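Local structure of putative acetamidase/formamidase (Yersinia enterocolitica subsp. palearctica serotype O:3, 5UBU) at residues Asp100-Tyr105 and Ile243-Ile248; Gly171-Ser176 and Ser203-Pro208; Ser44-Thr49 and Pro90-Gly95. The protein probably hydrolyses carbon-nitrogen bonds, other than peptide bonds, in linear amides, and binds sodium ions in this crystal. All coordinates share one frame; numbering follows the deposited sequence.

Contact 1 (Asp100-Tyr105 and Ile243-Ile248); sequences DVIAVY and IKVDLI
Val101-Tyr105 and Ile243-Ile248 are antiparallel neighbours inside the large mixed beta-sheet, where strand 101-111 lies between strand 239-248 and strand 203-208. The two segments approach to 4.7 Å between axes. Val101 with Ile248, Ala103 with Asp246 and Tyr105 with Lys244 form three hydrogen-bonded pairs, six backbone bonds in all. Ile248 N reaches Val101 O at 2.9 Å in an almost straight bond (179° at the hydrogen), whereas Ala103 N lies 41° above the carbonyl plane of Asp246. The non-hydrogen-bonded pairs, Ile102 with Leu247 and Val104 with Val245, put their side chains on the face covered in part by Leu216 of strand 214-222. On that face Ile102 divides its branches: CG2, anti to the backbone N, lies 3.6 Å from Val245 CG1, while CD1 lies 3.8 Å from Leu247 CD1, the two side chains crossing at a slant. Leu247 CD1 also touches Val101 O, at 3.5 Å. Ala103, Tyr105 and Asp246 share the other face, where Met12 of helix 11-15 packs on all three; there the Tyr105 ring turns its edge to Lys244 CB. Just before strand 101-111, Asp100 CB rests 3.5 Å from Ile248 O, and its carboxylate is anchored by a salt bridge to Lys249 and by the backbone N atoms of Asn250 and Glu97. Asp246 OD1 takes two bonds: it offers its anti lone pair to Leu247 N at 2.7 Å and accepts another from Gly18 N.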
loop_
_atom_site.group_PDB
_atom_site.type_symbol
_atom_site.label_atom_id
_atom_site.label_comp_id
_atom_site.label_asym_id
_atom_site.label_seq_id
_atom_site.Cartn_x
_atom_site.Cartn_y
_atom_site.Cartn_z
ATOM N N ASP B 100 27.336 17.174 4.531
ATOM C CA ASP B 100 28.187 16.834 3.384
ATOM C C ASP B 100 27.606 15.642 2.636
ATOM O O ASP B 100 26.544 15.114 2.997
ATOM C CB ASP B 100 29.632 16.518 3.826
ATOM C CG ASP B 100 30.357 17.735 4.400
ATOM O OD1 ASP B 100 29.856 18.866 4.227
ATOM O OD2 ASP B 100 31.445 17.561 5.000
ATOM N N VAL B 101 28.305 15.241 1.578
ATOM C CA VAL B 101 27.899 14.117 0.759
ATOM C C VAL B 101 29.114 13.292 0.372
ATOM O O VAL B 101 30.149 13.847 -0.013
ATOM C CB VAL B 101 27.204 14.597 -0.529
ATOM C CG1 VAL B 101 26.952 13.446 -1.488
ATOM C CG2 VAL B 101 25.895 15.291 -0.195
ATOM N N ILE B 102 28.989 11.970 0.488
ATOM C CA ILE B 102 30.051 11.065 0.095
ATOM C C ILE B 102 29.739 10.641 -1.331
ATOM O O ILE B 102 28.634 10.190 -1.610
ATOM C CB ILE B 102 30.085 9.798 0.961
ATOM C CG1 ILE B 102 30.314 10.141 2.432
ATOM C CG2 ILE B 102 31.161 8.834 0.463
ATOM C CD1 ILE B 102 31.636 10.832 2.727
ATOM N N ALA B 103 30.705 10.802 -2.230
ATOM C CA ALA B 103 30.542 10.392 -3.618
ATOM C C ALA B 103 31.301 9.083 -3.762
ATOM O O ALA B 103 32.492 9.031 -3.474
ATOM C CB ALA B 103 31.100 11.445 -4.562
ATOM N N VAL B 104 30.614 8.030 -4.193
ATOM C CA VAL B 104 31.251 6.726 -4.354
ATOM C C VAL B 104 31.210 6.309 -5.814
ATOM O O VAL B 104 30.154 5.954 -6.340
ATOM C CB VAL B 104 30.557 5.643 -3.498
ATOM C CG1 VAL B 104 31.263 4.301 -3.661
ATOM C CG2 VAL B 104 30.531 6.059 -2.034
ATOM N N TYR B 105 32.362 6.367 -6.471
ATOM C CA TYR B 105 32.471 5.963 -7.866
ATOM C C TYR B 105 32.992 4.538 -7.930
ATOM O O TYR B 105 34.076 4.261 -7.455
ATOM C CB TYR B 105 33.377 6.918 -8.660
ATOM C CG TYR B 105 33.705 6.409 -10.039
ATOM C CD1 TYR B 105 32.701 6.206 -10.977
ATOM C CD2 TYR B 105 35.020 6.153 -10.422
ATOM C CE1 TYR B 105 32.983 5.718 -12.247
ATOM C CE2 TYR B 105 35.315 5.678 -11.700
ATOM C CZ TYR B 105 34.288 5.461 -12.602
ATOM O OH TYR B 105 34.549 4.989 -13.862
ATOM N N ILE B 243 36.573 1.033 -5.587
ATOM C CA ILE B 243 35.837 2.298 -5.566
ATOM C C ILE B 243 36.747 3.502 -5.352
ATOM O O ILE B 243 37.875 3.361 -4.863
ATOM C CB ILE B 243 34.771 2.304 -4.443
ATOM C CG1 ILE B 243 35.415 2.136 -3.059
ATOM C CG2 ILE B 243 33.754 1.201 -4.671
ATOM C CD1 ILE B 243 34.432 2.158 -1.910
ATOM N N LYS B 244 36.253 4.675 -5.746
ATOM C CA LYS B 244 36.963 5.939 -5.549
ATOM C C LYS B 244 35.950 6.741 -4.726
ATOM O O LYS B 244 34.820 6.957 -5.158
ATOM C CB LYS B 244 37.280 6.647 -6.878
ATOM C CG LYS B 244 38.535 7.513 -6.895
ATOM C CD LYS B 244 38.472 8.761 -7.771
ATOM C CE LYS B 244 39.852 9.347 -8.067
ATOM N NZ LYS B 244 39.783 10.780 -8.461
ATOM N N VAL B 245 36.346 7.150 -3.530
ATOM C CA VAL B 245 35.465 7.880 -2.626
ATOM C C VAL B 245 35.929 9.322 -2.508
ATOM O O VAL B 245 37.106 9.566 -2.238
ATOM C CB VAL B 245 35.479 7.220 -1.233
ATOM C CG1 VAL B 245 34.534 7.941 -0.271
ATOM C CG2 VAL B 245 35.119 5.740 -1.350
ATOM N N ASP B 246 35.020 10.275 -2.711
ATOM C CA ASP B 246 35.378 11.683 -2.612
ATOM C C ASP B 246 34.321 12.350 -1.717
ATOM O O ASP B 246 33.358 11.697 -1.289
ATOM C CB ASP B 246 35.508 12.317 -4.001
ATOM C CG ASP B 246 36.452 13.557 -4.020
ATOM O OD1 ASP B 246 36.561 14.282 -3.003
ATOM O OD2 ASP B 246 37.087 13.810 -5.082
ATOM N N LEU B 247 34.526 13.632 -1.406
ATOM C CA LEU B 247 33.648 14.364 -0.509
ATOM C C LEU B 247 33.210 15.698 -1.085
ATOM O O LEU B 247 34.042 16.482 -1.539
ATOM C CB LEU B 247 34.410 14.622 0.788
ATOM C CG LEU B 247 33.712 15.347 1.940
ATOM C CD1 LEU B 247 32.573 14.505 2.479
ATOM C CD2 LEU B 247 34.712 15.641 3.036
ATOM N N ILE B 248 31.898 15.944 -1.059
ATOM C CA ILE B 248 31.304 17.197 -1.529
ATOM C C ILE B 248 30.820 17.906 -0.273
ATOM O O ILE B 248 30.023 17.371 0.489
ATOM C CB ILE B 248 30.143 16.975 -2.521
ATOM C CG1 ILE B 248 30.656 16.300 -3.801
ATOM C CG2 ILE B 248 29.492 18.309 -2.868
ATOM C CD1 ILE B 248 29.561 15.743 -4.685
#

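Contact 2 (Gly171-Ser176 and Ser203-Pro208); sequences GTLSVS and SITYLP
Leu173 and Thr205 meet tip to tip between two beta-sheets packed face to face, strand 172-175 and strand 203-208 passing 7.1 Å apart at 39°. Leu173 CG is anti to its backbone N (chi1 -176°), and its CD2 methyl lies 3.7 Å from Thr205 CB, with OG1 and CG2 of the threonine close by. Leu207 slants in from the facing strand. Its CD1 methyl lies 3.8 Å from Ser174 CA and 3.9 Å from Val175 CG1, and approaches Leu173 CG more loosely. Val175 straddles the base of that leucine: CG1 and CG2 both touch Leu207 CB, the latter at 3.8 Å, and CG2 also faces the carbonyl O of Pro208. Leu216 of strand 214-222 and Val104 of strand 101-111 continue the apolar layer around Leu173. Gly171 is backbone-bonded to Asp195 and Asp220, both sodium ligands. No direct hydrogen bond joins the segments; instead one water donates to Ser176 O and to Pro208 O, each at 2.8 Å. Here the sheets meet through van der Waals contacts of aliphatic groups, with a water bridging two carbonyls at one end of the apolar patch.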
loop_
_atom_site.group_PDB
_atom_site.type_symbol
_atom_site.label_atom_id
_atom_site.label_comp_id
_atom_site.label_asym_id
_atom_site.label_seq_id
_atom_site.Cartn_x
_atom_site.Cartn_y
_atom_site.Cartn_z
ATOM N N GLY B 171 24.643 -4.158 -4.036
ATOM C CA GLY B 171 23.306 -4.194 -3.468
ATOM C C GLY B 171 23.184 -3.301 -2.252
ATOM O O GLY B 171 22.171 -2.632 -2.087
ATOM N N THR B 172 24.208 -3.301 -1.400
ATOM C CA THR B 172 24.217 -2.482 -0.183
ATOM C C THR B 172 25.362 -1.474 -0.158
ATOM O O THR B 172 26.514 -1.846 0.009
ATOM C CB THR B 172 24.328 -3.335 1.106
ATOM O OG1 THR B 172 25.556 -4.075 1.096
ATOM C CG2 THR B 172 23.152 -4.298 1.240
ATOM N N LEU B 173 25.027 -0.204 -0.333
ATOM C CA LEU B 173 25.994 0.887 -0.299
ATOM C C LEU B 173 25.365 1.926 0.624
ATOM O O LEU B 173 24.264 2.399 0.366
ATOM C CB LEU B 173 26.241 1.459 -1.695
ATOM C CG LEU B 173 27.318 2.549 -1.781
ATOM C CD1 LEU B 173 28.673 2.007 -1.322
ATOM C CD2 LEU B 173 27.421 3.123 -3.189
ATOM N N SER B 174 26.051 2.286 1.702
ATOM C CA SER B 174 25.462 3.232 2.646
ATOM C C SER B 174 26.428 3.985 3.535
ATOM O O SER B 174 27.620 3.705 3.570
ATOM C CB SER B 174 24.499 2.455 3.553
ATOM O OG SER B 174 25.171 1.411 4.224
ATOM N N VAL B 175 25.870 4.967 4.235
ATOM C CA VAL B 175 26.600 5.759 5.216
ATOM C C VAL B 175 25.796 5.670 6.513
ATOM O O VAL B 175 24.605 5.363 6.487
ATOM C CB VAL B 175 26.837 7.212 4.774
ATOM C CG1 VAL B 175 27.843 7.253 3.643
ATOM C CG2 VAL B 175 25.540 7.893 4.372
ATOM N N SER B 176 26.443 5.917 7.641
ATOM C CA SER B 176 25.768 5.827 8.932
ATOM C C SER B 176 24.721 6.897 9.198
ATOM O O SER B 176 24.877 8.028 8.764
ATOM C CB SER B 176 26.786 5.914 10.066
ATOM O OG SER B 176 26.139 5.943 11.330
ATOM N N SER B 203 29.248 4.086 -12.323
ATOM C CA SER B 203 28.241 4.876 -11.622
ATOM C C SER B 203 28.871 5.577 -10.425
ATOM O O SER B 203 29.834 5.086 -9.848
ATOM C CB SER B 203 27.099 3.990 -11.120
ATOM O OG SER B 203 27.496 3.166 -10.022
ATOM N N ILE B 204 28.299 6.721 -10.062
ATOM C CA ILE B 204 28.738 7.509 -8.918
ATOM C C ILE B 204 27.512 7.647 -8.042
ATOM O O ILE B 204 26.515 8.194 -8.488
ATOM C CB ILE B 204 29.215 8.924 -9.315
ATOM C CG1 ILE B 204 30.307 8.857 -10.387
ATOM C CG2 ILE B 204 29.727 9.671 -8.085
ATOM C CD1 ILE B 204 30.733 10.218 -10.927
ATOM N N THR B 205 27.574 7.149 -6.814
ATOM C CA THR B 205 26.441 7.249 -5.893
ATOM C C THR B 205 26.743 8.342 -4.858
ATOM O O THR B 205 27.840 8.382 -4.289
ATOM C CB THR B 205 26.156 5.906 -5.187
ATOM O OG1 THR B 205 25.881 4.899 -6.162
ATOM C CG2 THR B 205 24.959 6.020 -4.262
ATOM N N TYR B 206 25.763 9.222 -4.635
ATOM C CA TYR B 206 25.881 10.325 -3.675
ATOM C C TYR B 206 25.058 10.000 -2.436
ATOM O O TYR B 206 23.860 9.792 -2.536
ATOM C CB TYR B 206 25.417 11.627 -4.317
ATOM C CG TYR B 206 26.207 11.972 -5.564
ATOM C CD1 TYR B 206 27.523 12.406 -5.472
ATOM C CD2 TYR B 206 25.640 11.876 -6.828
ATOM C CE1 TYR B 206 28.263 12.721 -6.604
ATOM C CE2 TYR B 206 26.371 12.194 -7.967
ATOM C CZ TYR B 206 27.685 12.617 -7.847
ATOM O OH TYR B 206 28.426 12.940 -8.957
ATOM N N LEU B 207 25.714 9.950 -1.278
ATOM C CA LEU B 207 25.068 9.606 -0.005
ATOM C C LEU B 207 25.174 10.750 1.011
ATOM O O LEU B 207 26.262 11.280 1.224
ATOM C CB LEU B 207 25.740 8.361 0.573
ATOM C CG LEU B 207 25.641 7.091 -0.288
ATOM C CD1 LEU B 207 26.565 5.990 0.220
ATOM C CD2 LEU B 207 24.201 6.593 -0.344
ATOM N N PRO B 208 24.059 11.103 1.681
ATOM C CA PRO B 208 24.097 12.206 2.621
ATOM C C PRO B 208 24.735 11.859 3.959
ATOM O O PRO B 208 24.281 10.947 4.642
ATOM C CB PRO B 208 22.617 12.552 2.825
ATOM C CG PRO B 208 21.838 11.385 2.328
ATOM C CD PRO B 208 22.794 10.361 1.795
HETATM O O HOH W 1 23.434 9.478 6.862
#

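Contact 3 (Ser44-Thr49 and Pro90-Gly95); sequences STPVLT and PIMING
Leu48 O accepts the backbone N-H of Met92 at 2.8 Å. Val47 N donates to Pro90 O at 3.1 Å, and both bonds are nearly straight. They tie residues 47-48 to strand 87-93. Weaker CA-H...O contacts accompany them, Thr49 CA lying 3.4 Å from Met92 O. Met92, present as selenomethionine, bends at both chi2 and chi3, and its chain crosses the ring of Pro46: CG is 3.6 Å from Pro46 CB, and SE is 4.0 Å from Pro46 CG. Thr49 lies on the same face as Met92, its OG1 3.8 Å from Met92 CB. Pro90, preceded by a cis peptide bond, presents its ring to the loop: Pro90 CD lies 3.4 Å from Thr45 O and also touches the CB atom of Ser44. Outside the pair, Phe217 and Arg215 of strand 214-222 pack on Pro90, and Arg215 also donates to Ser44 O. On the other face of the sheet, Leu28 of strand 25-28 touches Ile91. The backbone bonding continues at Ile50, which bonds Met92 and Asn94. Strand 87-93 is flanked on its other side by the antiparallel strand 214-222, making this the parallel attachment of a short strand to the margin of a mixed beta-sheet.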
loop_
_atom_site.group_PDB
_atom_site.type_symbol
_atom_site.label_atom_id
_atom_site.label_comp_id
_atom_site.label_asym_id
_atom_site.label_seq_id
_atom_site.Cartn_x
_atom_site.Cartn_y
_atom_site.Cartn_z
ATOM N N SER B 44 29.909 1.067 15.358
ATOM C CA SER B 44 30.912 0.112 14.906
ATOM C C SER B 44 32.297 0.771 14.977
ATOM O O SER B 44 32.423 1.975 14.731
ATOM C CB SER B 44 30.692 -0.250 13.424
ATOM O OG SER B 44 29.334 -0.150 13.008
ATOM N N THR B 45 33.327 -0.016 15.274
ATOM C CA THR B 45 34.694 0.507 15.309
ATOM C C THR B 45 35.175 0.704 13.859
ATOM O O THR B 45 35.008 -0.194 13.035
ATOM C CB THR B 45 35.667 -0.462 16.009
ATOM O OG1 THR B 45 35.214 -0.735 17.336
ATOM C CG2 THR B 45 37.071 0.130 16.065
ATOM N N PRO B 46 35.753 1.875 13.536
ATOM C CA PRO B 46 36.226 2.091 12.164
ATOM C C PRO B 46 37.308 1.108 11.760
ATOM O O PRO B 46 38.153 0.762 12.586
ATOM C CB PRO B 46 36.790 3.510 12.195
ATOM C CG PRO B 46 36.074 4.179 13.312
ATOM C CD PRO B 46 35.830 3.108 14.344
ATOM N N VAL B 47 37.275 0.666 10.504
ATOM C CA VAL B 47 38.263 -0.289 9.987
ATOM C C VAL B 47 39.300 0.363 9.079
ATOM O O VAL B 47 40.363 -0.223 8.834
ATOM C CB VAL B 47 37.608 -1.442 9.197
ATOM C CG1 VAL B 47 36.550 -2.125 10.066
ATOM C CG2 VAL B 47 37.020 -0.957 7.868
ATOM N N LEU B 48 38.986 1.557 8.580
ATOM C CA LEU B 48 39.868 2.280 7.676
ATOM C C LEU B 48 39.526 3.763 7.626
ATOM O O LEU B 48 38.355 4.131 7.688
ATOM C CB LEU B 48 39.712 1.702 6.263
ATOM C CG LEU B 48 40.481 2.361 5.111
ATOM C CD1 LEU B 48 41.992 2.253 5.314
ATOM C CD2 LEU B 48 40.047 1.718 3.802
ATOM N N THR B 49 40.552 4.605 7.510
ATOM C CA THR B 49 40.365 6.048 7.394
ATOM C C THR B 49 41.070 6.477 6.116
ATOM O O THR B 49 42.242 6.135 5.908
ATOM C CB THR B 49 40.933 6.809 8.604
ATOM O OG1 THR B 49 40.322 6.322 9.808
ATOM C CG2 THR B 49 40.672 8.312 8.468
ATOM N N PRO B 90 32.955 0.285 8.992
ATOM C CA PRO B 90 32.855 1.592 8.362
ATOM C C PRO B 90 34.181 2.212 7.930
ATOM O O PRO B 90 35.189 2.082 8.626
ATOM C CB PRO B 90 32.236 2.460 9.460
ATOM C CG PRO B 90 32.639 1.823 10.729
ATOM C CD PRO B 90 32.812 0.359 10.454
ATOM N N ILE B 91 34.154 2.875 6.776
ATOM C CA ILE B 91 35.301 3.581 6.229
ATOM C C ILE B 91 35.106 5.048 6.606
ATOM O O ILE B 91 34.014 5.579 6.436
ATOM C CB ILE B 91 35.372 3.430 4.700
ATOM C CG1 ILE B 91 35.495 1.947 4.334
ATOM C CG2 ILE B 91 36.543 4.229 4.129
ATOM C CD1 ILE B 91 35.552 1.654 2.850
HETATM N N MSE B 92 36.151 5.696 7.112
HETATM C CA MSE B 92 36.062 7.109 7.513
HETATM C C MSE B 92 36.681 8.008 6.484
HETATM O O MSE B 92 37.772 7.728 5.994
HETATM C CB MSE B 92 36.790 7.339 8.833
HETATM C CG MSE B 92 36.424 6.307 9.901
HETATM SE SE MSE B 92 34.549 6.518 10.482
HETATM C CE MSE B 92 34.747 8.027 11.747
ATOM N N ILE B 93 35.979 9.081 6.127
ATOM C CA ILE B 93 36.490 10.040 5.156
ATOM C C ILE B 93 36.887 11.286 5.947
ATOM O O ILE B 93 36.058 11.880 6.641
ATOM C CB ILE B 93 35.473 10.387 4.040
ATOM C CG1 ILE B 93 35.112 9.146 3.199
ATOM C CG2 ILE B 93 36.052 11.444 3.110
ATOM C CD1 ILE B 93 34.281 8.095 3.898
ATOM N N ASN B 94 38.157 11.660 5.840
ATOM C CA ASN B 94 38.708 12.809 6.543
ATOM C C ASN B 94 38.013 14.110 6.134
ATOM O O ASN B 94 38.035 14.491 4.963
ATOM C CB ASN B 94 40.223 12.907 6.259
ATOM C CG ASN B 94 40.913 13.967 7.103
ATOM O OD1 ASN B 94 40.316 14.561 7.988
ATOM N ND2 ASN B 94 42.181 14.196 6.839
ATOM N N GLY B 95 37.411 14.780 7.120
ATOM C CA GLY B 95 36.703 16.049 6.911
ATOM C C GLY B 95 35.191 15.945 6.775
ATOM O O GLY B 95 34.496 16.954 6.878
#

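Contacts 1 and 2 are buried and share an element: strands 101-111 and 203-208 are neighbours in the large sheet, joined by probable backbone hydrogen bonds from Val104 to Thr205 and from Ile102 to Leu207. Contact 1 builds that sheet through backbone pairing, whereas contact 2 packs its face against the second sheet with side chains and a water. Contact 3 belongs to that second sheet but lies farther out, its centre about 19 Å from the centre of the chain, partly exposed and held by fewer backbone bonds. It still touches contact 1, because Ile93 packs on Val245 and Ile102; contacts 2 and 3 do not touch.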